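Lmo0305 protein (Listeria monocytogenes, PDB 3PJ0) belongs to the beta-eliminating lyase family of pyridoxal-phosphate proteins and carries its cofactor on a lysine side chain. Local coordinates at residues 90-96 with 113-119; 121-125 with 150-155. All blocks are in the same frame, centred on the assembly; numbering follows the deposited sequence.

Overall arrangement
Contact 1 pairs strand 91-94 with strand 115-118 at the border of the seven-stranded mixed sheet, and contact 2 joins the loops that follow strands 115-118 and 140-144. Their centres lie about 17 Å apart, yet they touch where 90-96 leaves its strand: His95 NE2 lies 2.8 Å from Gln124 O, a probable hydrogen bond, and Pro96 CG packs 3.8 Å from Ala122 N. Along the chain, strand 115-118 runs almost directly into the turn 121-124 of contact 2. The pyridoxal phosphate is attached to Lys208, shortly after strand 201-205 of the same sheet; strands 173-178 and 140-144 stand between that strand and contact 1.

Contact 1. Residues 90-96 with 113-119; sequences RRVAYHP and QITPLLL
Tyr94 and Pro116 form the tight part of this parallel strand pair. The two side chains run side by side, and Pro116 CB comes obliquely to the phenol ring, 3.4 Å from Tyr94 CZ. With chi1 at 54°, CG of Tyr94 sits between the backbone N and the carbonyl carbon, which lays the ring along Pro116 and brings CE1 to 3.7 Å from Leu118 CD2; the hydroxyl beyond is hydrogen-bonded to Glu101. Toward the start of both strands, on the same face, Val92 CG2 meets Ile114 CG2 at 3.6 Å, the two side chains crossing at about a right angle. Val92 N and O bond to Thr115 O and Leu117 N, the latter at 2.8 Å and nearly straight (173°). Val92 thus bonds to the residues flanking Pro116, and the missing N-H of the proline costs this pair nothing.

The other face is looser at its start: Arg91 merely lies alongside exposed Thr115, CG to CB 4.0 Å. Arg90, at the partly exposed end, has NH1 3.8 Å from Gln113 OE1 and hydrogen-bonded instead to Gln112 O. Helices 99-102 and 107-112 make the beta-alpha-beta crossover between the strands and cover the Tyr94-Pro116 face; strand 140-144 flanks 91-94, leaving 115-118 outermost within the chain.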
ATOM      1  N   ARG A  90      21.165   2.879  16.366  1.00 13.50           N
ATOM      2  CA  ARG A  90      20.727   2.933  14.951  1.00 13.18           C
ATOM      3  C   ARG A  90      21.586   2.126  13.989  1.00 13.45           C
ATOM      4  O   ARG A  90      21.442   2.262  12.758  1.00 13.95           O
ATOM      5  CB  ARG A  90      20.596   4.402  14.475  1.00 13.95           C
ATOM      6  CG  ARG A  90      19.456   5.202  15.140  1.00 13.75           C
ATOM      7  CD  ARG A  90      18.058   5.033  14.550  1.00 16.33           C
ATOM      8  NE  ARG A  90      17.136   5.948  15.222  1.00 17.69           N
ATOM      9  CZ  ARG A  90      16.559   7.034  14.731  1.00 19.55           C
ATOM     10  NH1 ARG A  90      16.619   7.370  13.440  1.00 18.38           N
ATOM     11  NH2 ARG A  90      15.812   7.766  15.560  1.00 23.25           N
ATOM     12  N   ARG A  91      22.506   1.309  14.498  1.00 12.86           N
ATOM     13  CA  ARG A  91      23.272   0.428  13.612  1.00 12.48           C
ATOM     14  C   ARG A  91      22.579  -0.936  13.575  1.00 11.69           C
ATOM     15  O   ARG A  91      22.073  -1.409  14.598  1.00 11.06           O
ATOM     16  CB  ARG A  91      24.733   0.267  14.063  1.00 13.52           C
ATOM     17  CG  ARG A  91      25.694   1.372  13.569  1.00 15.81           C
ATOM     18  CD  ARG A  91      25.358   2.716  14.103  1.00 18.87           C
ATOM     19  NE  ARG A  91      25.361   2.723  15.567  1.00 22.60           N
ATOM     20  CZ  ARG A  91      24.945   3.732  16.330  1.00 27.20           C
ATOM     21  NH1 ARG A  91      24.493   4.860  15.780  1.00 28.57           N
ATOM     22  NH2 ARG A  91      24.984   3.608  17.658  1.00 29.03           N
ATOM     23  N   VAL A  92      22.532  -1.539  12.397  1.00 11.23           N
ATOM     24  CA  VAL A  92      22.032  -2.926  12.222  1.00 11.42           C
ATOM     25  C   VAL A  92      23.050  -3.689  11.387  1.00 11.84           C
ATOM     26  O   VAL A  92      23.971  -3.071  10.836  1.00 13.08           O
ATOM     27  CB  VAL A  92      20.650  -3.003  11.562  1.00 11.41           C
ATOM     28  CG1 VAL A  92      19.637  -2.231  12.382  1.00 10.71           C
ATOM     29  CG2 VAL A  92      20.670  -2.476  10.118  1.00 12.61           C
ATOM     30  N   ALA A  93      22.890  -5.006  11.260  1.00 10.55           N
ATOM     31  CA  ALA A  93      23.807  -5.786  10.462  1.00 10.74           C
ATOM     32  C   ALA A  93      23.074  -6.827   9.625  1.00 10.05           C
ATOM     33  O   ALA A  93      22.121  -7.459  10.082  1.00  9.97           O
ATOM     34  CB  ALA A  93      24.897  -6.469  11.356  1.00 10.17           C
ATOM     35  N   TYR A  94      23.509  -6.969   8.389  1.00  9.32           N
ATOM     36  CA  TYR A  94      22.936  -7.949   7.506  1.00  9.42           C
ATOM     37  C   TYR A  94      23.832  -8.249   6.291  1.00  9.65           C
ATOM     38  O   TYR A  94      24.853  -7.593   6.092  1.00 10.43           O
ATOM     39  CB  TYR A  94      21.546  -7.528   7.069  1.00  9.57           C
ATOM     40  CG  TYR A  94      21.365  -6.135   6.438  1.00  9.18           C
ATOM     41  CD1 TYR A  94      22.229  -5.635   5.473  1.00 10.51           C
ATOM     42  CD2 TYR A  94      20.230  -5.353   6.762  1.00 10.30           C
ATOM     43  CE1 TYR A  94      21.997  -4.374   4.872  1.00 10.82           C
ATOM     44  CE2 TYR A  94      19.987  -4.133   6.163  1.00 11.34           C
ATOM     45  CZ  TYR A  94      20.861  -3.633   5.231  1.00 12.10           C
ATOM     46  OH  TYR A  94      20.581  -2.395   4.662  1.00 12.00           O
ATOM     47  N   HIS A  95      23.431  -9.236   5.489  1.00  8.85           N
ATOM     48  CA  HIS A  95      24.176  -9.613   4.308  1.00 10.25           C
ATOM     49  C   HIS A  95      24.255  -8.405   3.336  1.00 10.23           C
ATOM     50  O   HIS A  95      23.297  -7.631   3.231  1.00  9.41           O
ATOM     51  CB  HIS A  95      23.481 -10.797   3.617  1.00 10.51           C
ATOM     52  CG  HIS A  95      24.277 -11.415   2.503  1.00 10.41           C
ATOM     53  ND1 HIS A  95      24.250 -10.934   1.218  1.00  9.92           N
ATOM     54  CD2 HIS A  95      25.101 -12.492   2.483  1.00 10.88           C
ATOM     55  CE1 HIS A  95      25.046 -11.669   0.454  1.00 11.77           C
ATOM     56  NE2 HIS A  95      25.576 -12.624   1.202  1.00 11.30           N
ATOM     57  N   PRO A  96      25.380  -8.232   2.622  1.00 11.34           N
ATOM     58  CA  PRO A  96      25.537  -7.132   1.647  1.00 11.44           C
ATOM     59  C   PRO A  96      24.397  -6.988   0.586  1.00 11.73           C
ATOM     60  O   PRO A  96      24.126  -5.886   0.092  1.00 12.18           O
ATOM     61  CB  PRO A  96      26.843  -7.510   0.921  1.00 12.39           C
ATOM     62  CG  PRO A  96      27.614  -8.235   1.924  1.00 12.32           C
ATOM     63  CD  PRO A  96      26.612  -9.040   2.705  1.00 12.08           C
ATOM     64  N   GLN A 113      17.445   6.730   8.949  1.00 13.80           N
ATOM     65  CA  GLN A 113      18.816   7.108   9.343  1.00 15.00           C
ATOM     66  C   GLN A 113      19.481   5.981  10.142  1.00 13.38           C
ATOM     67  O   GLN A 113      20.199   6.225  11.124  1.00 12.29           O
ATOM     68  CB  GLN A 113      18.874   8.418  10.147  1.00 15.77           C
ATOM     69  CG  GLN A 113      18.435   9.630   9.366  1.00 19.90           C
ATOM     70  CD  GLN A 113      16.967   9.784   9.393  1.00 21.54           C
ATOM     71  OE1 GLN A 113      16.358   9.701  10.460  1.00 25.48           O
ATOM     72  NE2 GLN A 113      16.371  10.044   8.239  1.00 24.63           N
ATOM     73  N   ILE A 114      19.213   4.752   9.704  1.00 12.35           N
ATOM     74  CA  ILE A 114      19.843   3.552  10.241  1.00 12.10           C
ATOM     75  C   ILE A 114      21.082   3.231   9.386  1.00 13.19           C
ATOM     76  O   ILE A 114      21.073   3.402   8.151  1.00 12.85           O
ATOM     77  CB  ILE A 114      18.833   2.402  10.315  1.00 12.35           C
ATOM     78  CG1 ILE A 114      17.929   2.636  11.536  1.00 11.03           C
ATOM     79  CG2 ILE A 114      19.550   0.984  10.310  1.00 10.96           C
ATOM     80  CD1 ILE A 114      16.779   1.607  11.735  1.00 12.08           C
ATOM     81  N   THR A 115      22.157   2.790  10.043  1.00 12.81           N
ATOM     82  CA  THR A 115      23.439   2.512   9.367  1.00 13.91           C
ATOM     83  C   THR A 115      23.644   1.009   9.333  1.00 14.30           C
ATOM     84  O   THR A 115      23.862   0.414  10.390  1.00 13.42           O
ATOM     85  CB  THR A 115      24.648   3.138  10.138  1.00 15.13           C
ATOM     86  OG1 THR A 115      24.543   4.575  10.193  1.00 16.98           O
ATOM     87  CG2 THR A 115      25.979   2.752   9.480  1.00 15.98           C
ATOM     88  N   PRO A 116      23.594   0.391   8.133  1.00 13.05           N
ATOM     89  CA  PRO A 116      23.750  -1.063   8.088  1.00 13.60           C
ATOM     90  C   PRO A 116      25.202  -1.451   7.930  1.00 13.59           C
ATOM     91  O   PRO A 116      25.886  -0.889   7.072  1.00 14.39           O
ATOM     92  CB  PRO A 116      22.948  -1.461   6.842  1.00 13.54           C
ATOM     93  CG  PRO A 116      22.100  -0.219   6.500  1.00 13.55           C
ATOM     94  CD  PRO A 116      22.995   0.891   6.887  1.00 14.54           C
ATOM     95  N   LEU A 117      25.656  -2.346   8.787  1.00 13.32           N
ATOM     96  CA  LEU A 117      27.003  -2.879   8.754  1.00 14.09           C
ATOM     97  C   LEU A 117      26.841  -4.167   7.977  1.00 14.33           C
ATOM     98  O   LEU A 117      25.965  -5.000   8.304  1.00 13.86           O
ATOM     99  CB  LEU A 117      27.530  -3.111  10.177  1.00 14.71           C
ATOM    100  CG  LEU A 117      27.463  -1.891  11.118  1.00 16.97           C
ATOM    101  CD1 LEU A 117      27.894  -2.241  12.558  1.00 18.49           C
ATOM    102  CD2 LEU A 117      28.270  -0.719  10.583  1.00 19.32           C
ATOM    103  N   LEU A 118      27.645  -4.334   6.932  1.00 13.44           N
ATOM    104  CA  LEU A 118      27.472  -5.482   6.042  1.00 13.39           C
ATOM    105  C   LEU A 118      28.281  -6.688   6.518  1.00 13.37           C
ATOM    106  O   LEU A 118      29.448  -6.579   6.876  1.00 14.62           O
ATOM    107  CB  LEU A 118      27.807  -5.087   4.608  1.00 13.27           C
ATOM    108  CG  LEU A 118      27.102  -3.824   4.112  1.00 13.48           C
ATOM    109  CD1 LEU A 118      27.445  -3.539   2.646  1.00 15.02           C
ATOM    110  CD2 LEU A 118      25.591  -3.932   4.287  1.00 13.41           C
ATOM    111  N   LEU A 119      27.641  -7.848   6.540  1.00 12.63           N
ATOM    112  CA  LEU A 119      28.259  -9.040   7.091  1.00 12.34           C
ATOM    113  C   LEU A 119      28.849  -9.933   6.019  1.00 13.79           C
ATOM    114  O   LEU A 119      28.128 -10.418   5.139  1.00 13.44           O
ATOM    115  CB  LEU A 119      27.224  -9.835   7.897  1.00 11.76           C
ATOM    116  CG  LEU A 119      26.662  -9.217   9.163  1.00 10.29           C
ATOM    117  CD1 LEU A 119      25.389  -9.956   9.647  1.00 10.67           C
ATOM    118  CD2 LEU A 119      27.771  -9.165  10.243  1.00 10.51           C
TER

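Contact 2. Residues 121-125 with 150-155; sequences TANQL and IGGQLP
Two groups grip the side-chain nitrogen of Gln153, whose CB rests 4.0 Å from Leu125 CG: NE2 donates to Ile150 O at 2.9 Å, nearly straight at 166°, and to a water that in turn donates to Asn123 O. Gln153 belongs to a G1 beta bulge, in which it and Gly152 both face Gln147, and its side chain reaches back across the glycine turn to Ile150. At the other end of the amide, OE1 takes a hydrogen bond of 2.7 Å from a second water, which accepts one from Leu125 N. Because Ile150 O can only accept, the nitrogen must be the end that faces it, which fixes the flip of the amide. Polar contact between the loops runs through these two waters.

The rest is van der Waals packing, largely of methyl groups against backbone. Ile150 points at the facing turn and divides its branches: CG2 meets Ala122 O at 3.3 Å, while CD1 slips against the peptide joining Gln124 and Leu125, 3.6 Å from Leu125 N. A chi1 of 60° puts CG1 between the backbone N and carbonyl carbon and so sends CD1 that way. Leu125 lays its two methyls along the outgoing backbone, CD2 beside Gln153 O and CD1 3.5 Å from Leu154 O. Beyond, Leu154 packs on helix 185-188. The type I turn 121-124 is braced from within: Thr121 OG1 donates to Asn123 OD1 at 2.7 Å, nearly along the C=O axis.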
ATOM      1  N   THR A 121      30.834 -11.239   2.799  1.00 17.94           N
ATOM      2  CA  THR A 121      31.056 -10.786   1.440  1.00 18.07           C
ATOM      3  C   THR A 121      29.792 -11.059   0.624  1.00 17.55           C
ATOM      4  O   THR A 121      28.994 -11.905   0.984  1.00 15.76           O
ATOM      5  CB  THR A 121      32.299 -11.475   0.835  1.00 19.45           C
ATOM      6  OG1 THR A 121      32.086 -12.874   0.771  1.00 19.86           O
ATOM      7  CG2 THR A 121      33.532 -11.207   1.697  1.00 20.19           C
ATOM      8  N   ALA A 122      29.618 -10.320  -0.471  1.00 17.57           N
ATOM      9  CA  ALA A 122      28.422 -10.407  -1.301  1.00 16.93           C
ATOM     10  C   ALA A 122      28.195 -11.781  -1.927  1.00 18.27           C
ATOM     11  O   ALA A 122      27.044 -12.165  -2.209  1.00 16.80           O
ATOM     12  CB  ALA A 122      28.469  -9.306  -2.418  1.00 17.84           C
ATOM     13  N   ASN A 123      29.270 -12.540  -2.115  1.00 18.27           N
ATOM     14  CA  ASN A 123      29.171 -13.837  -2.790  1.00 19.58           C
ATOM     15  C   ASN A 123      28.917 -15.082  -1.939  1.00 18.77           C
ATOM     16  O   ASN A 123      28.922 -16.196  -2.483  1.00 18.24           O
ATOM     17  CB  ASN A 123      30.420 -14.072  -3.691  1.00 21.21           C
ATOM     18  CG  ASN A 123      31.755 -14.266  -2.901  1.00 25.49           C
ATOM     19  OD1 ASN A 123      31.896 -13.890  -1.732  1.00 31.92           O
ATOM     20  ND2 ASN A 123      32.749 -14.831  -3.581  1.00 29.98           N
ATOM     21  N   GLN A 124      28.713 -14.933  -0.633  1.00 18.10           N
ATOM     22  CA  GLN A 124      28.526 -16.129   0.213  1.00 17.50           C
ATOM     23  C   GLN A 124      27.682 -15.870   1.415  1.00 15.78           C
ATOM     24  O   GLN A 124      27.367 -14.718   1.739  1.00 13.62           O
ATOM     25  CB  GLN A 124      29.878 -16.741   0.634  1.00 19.26           C
ATOM     26  CG  GLN A 124      30.828 -15.806   1.325  1.00 22.94           C
ATOM     27  CD  GLN A 124      32.252 -16.387   1.452  1.00 27.54           C
ATOM     28  OE1 GLN A 124      32.484 -17.350   2.191  1.00 33.70           O
ATOM     29  NE2 GLN A 124      33.204 -15.777   0.762  1.00 30.40           N
ATOM     30  N   LEU A 125      27.276 -16.960   2.047  1.00 13.22           N
ATOM     31  CA  LEU A 125      26.484 -16.858   3.259  1.00 13.65           C
ATOM     32  C   LEU A 125      27.251 -16.154   4.364  1.00 13.25           C
ATOM     33  O   LEU A 125      28.469 -16.341   4.546  1.00 13.85           O
ATOM     34  CB  LEU A 125      26.068 -18.251   3.768  1.00 12.44           C
ATOM     35  CG  LEU A 125      24.964 -18.975   3.032  1.00 14.36           C
ATOM     36  CD1 LEU A 125      24.929 -20.456   3.415  1.00 14.93           C
ATOM     37  CD2 LEU A 125      23.584 -18.290   3.320  1.00 11.04           C
ATOM     38  N   ILE A 150      22.114 -15.006  -3.817  1.00 11.83           N
ATOM     39  CA  ILE A 150      23.218 -15.949  -4.059  1.00 12.15           C
ATOM     40  C   ILE A 150      22.673 -17.345  -4.441  1.00 12.70           C
ATOM     41  O   ILE A 150      23.330 -18.361  -4.304  1.00 13.90           O
ATOM     42  CB  ILE A 150      24.275 -15.954  -2.923  1.00 12.94           C
ATOM     43  CG1 ILE A 150      23.682 -16.350  -1.574  1.00 10.81           C
ATOM     44  CG2 ILE A 150      24.917 -14.590  -2.798  1.00 12.82           C
ATOM     45  CD1 ILE A 150      24.746 -16.522  -0.510  1.00  9.37           C
ATOM     46  N   GLY A 151      21.447 -17.364  -4.926  1.00 11.70           N
ATOM     47  CA  GLY A 151      20.843 -18.577  -5.430  1.00 11.43           C
ATOM     48  C   GLY A 151      19.883 -19.278  -4.519  1.00 11.51           C
ATOM     49  O   GLY A 151      19.394 -20.337  -4.873  1.00 11.43           O
ATOM     50  N   GLY A 152      19.600 -18.696  -3.356  1.00 10.25           N
ATOM     51  CA  GLY A 152      18.710 -19.335  -2.393  1.00  9.98           C
ATOM     52  C   GLY A 152      19.527 -20.275  -1.519  1.00 10.50           C
ATOM     53  O   GLY A 152      19.251 -21.493  -1.449  1.00 11.38           O
ATOM     54  N   GLN A 153      20.543 -19.733  -0.862  1.00 10.33           N
ATOM     55  CA  GLN A 153      21.371 -20.564   0.029  1.00 10.05           C
ATOM     56  C   GLN A 153      20.927 -20.467   1.505  1.00 10.61           C
ATOM     57  O   GLN A 153      20.388 -19.427   1.947  1.00  8.16           O
ATOM     58  CB  GLN A 153      22.842 -20.156  -0.103  1.00 10.12           C
ATOM     59  CG  GLN A 153      23.488 -20.355  -1.491  1.00 11.61           C
ATOM     60  CD  GLN A 153      24.981 -20.058  -1.492  1.00 11.91           C
ATOM     61  OE1 GLN A 153      25.724 -20.466  -0.567  1.00 14.33           O
ATOM     62  NE2 GLN A 153      25.448 -19.403  -2.546  1.00 12.10           N
ATOM     63  N   LEU A 154      21.196 -21.549   2.261  1.00 10.13           N
ATOM     64  CA  LEU A 154      20.836 -21.632   3.666  1.00  9.93           C
ATOM     65  C   LEU A 154      21.964 -22.143   4.527  1.00 10.37           C
ATOM     66  O   LEU A 154      22.682 -23.049   4.132  1.00 10.97           O
ATOM     67  CB  LEU A 154      19.674 -22.646   3.851  1.00  9.51           C
ATOM     68  CG  LEU A 154      18.291 -22.237   3.352  1.00  9.92           C
ATOM     69  CD1 LEU A 154      17.310 -23.415   3.370  1.00  8.10           C
ATOM     70  CD2 LEU A 154      17.764 -21.076   4.226  1.00 10.16           C
ATOM     71  N   PRO A 155      22.114 -21.583   5.739  1.00 11.31           N
ATOM     72  CA  PRO A 155      23.011 -22.207   6.681  1.00 11.92           C
ATOM     73  C   PRO A 155      22.360 -23.480   7.249  1.00 12.86           C
ATOM     74  O   PRO A 155      21.120 -23.628   7.260  1.00 12.45           O
ATOM     75  CB  PRO A 155      23.130 -21.163   7.783  1.00 11.38           C
ATOM     76  CG  PRO A 155      21.801 -20.485   7.784  1.00 11.46           C
ATOM     77  CD  PRO A 155      21.457 -20.396   6.304  1.00 10.29           C
TER
HETATM   78  O   HOH W   1      28.283 -18.855  -2.537  1.00 23.55           O
HETATM   79  O   HOH W   2      27.905 -19.588   0.763  1.00 14.35           O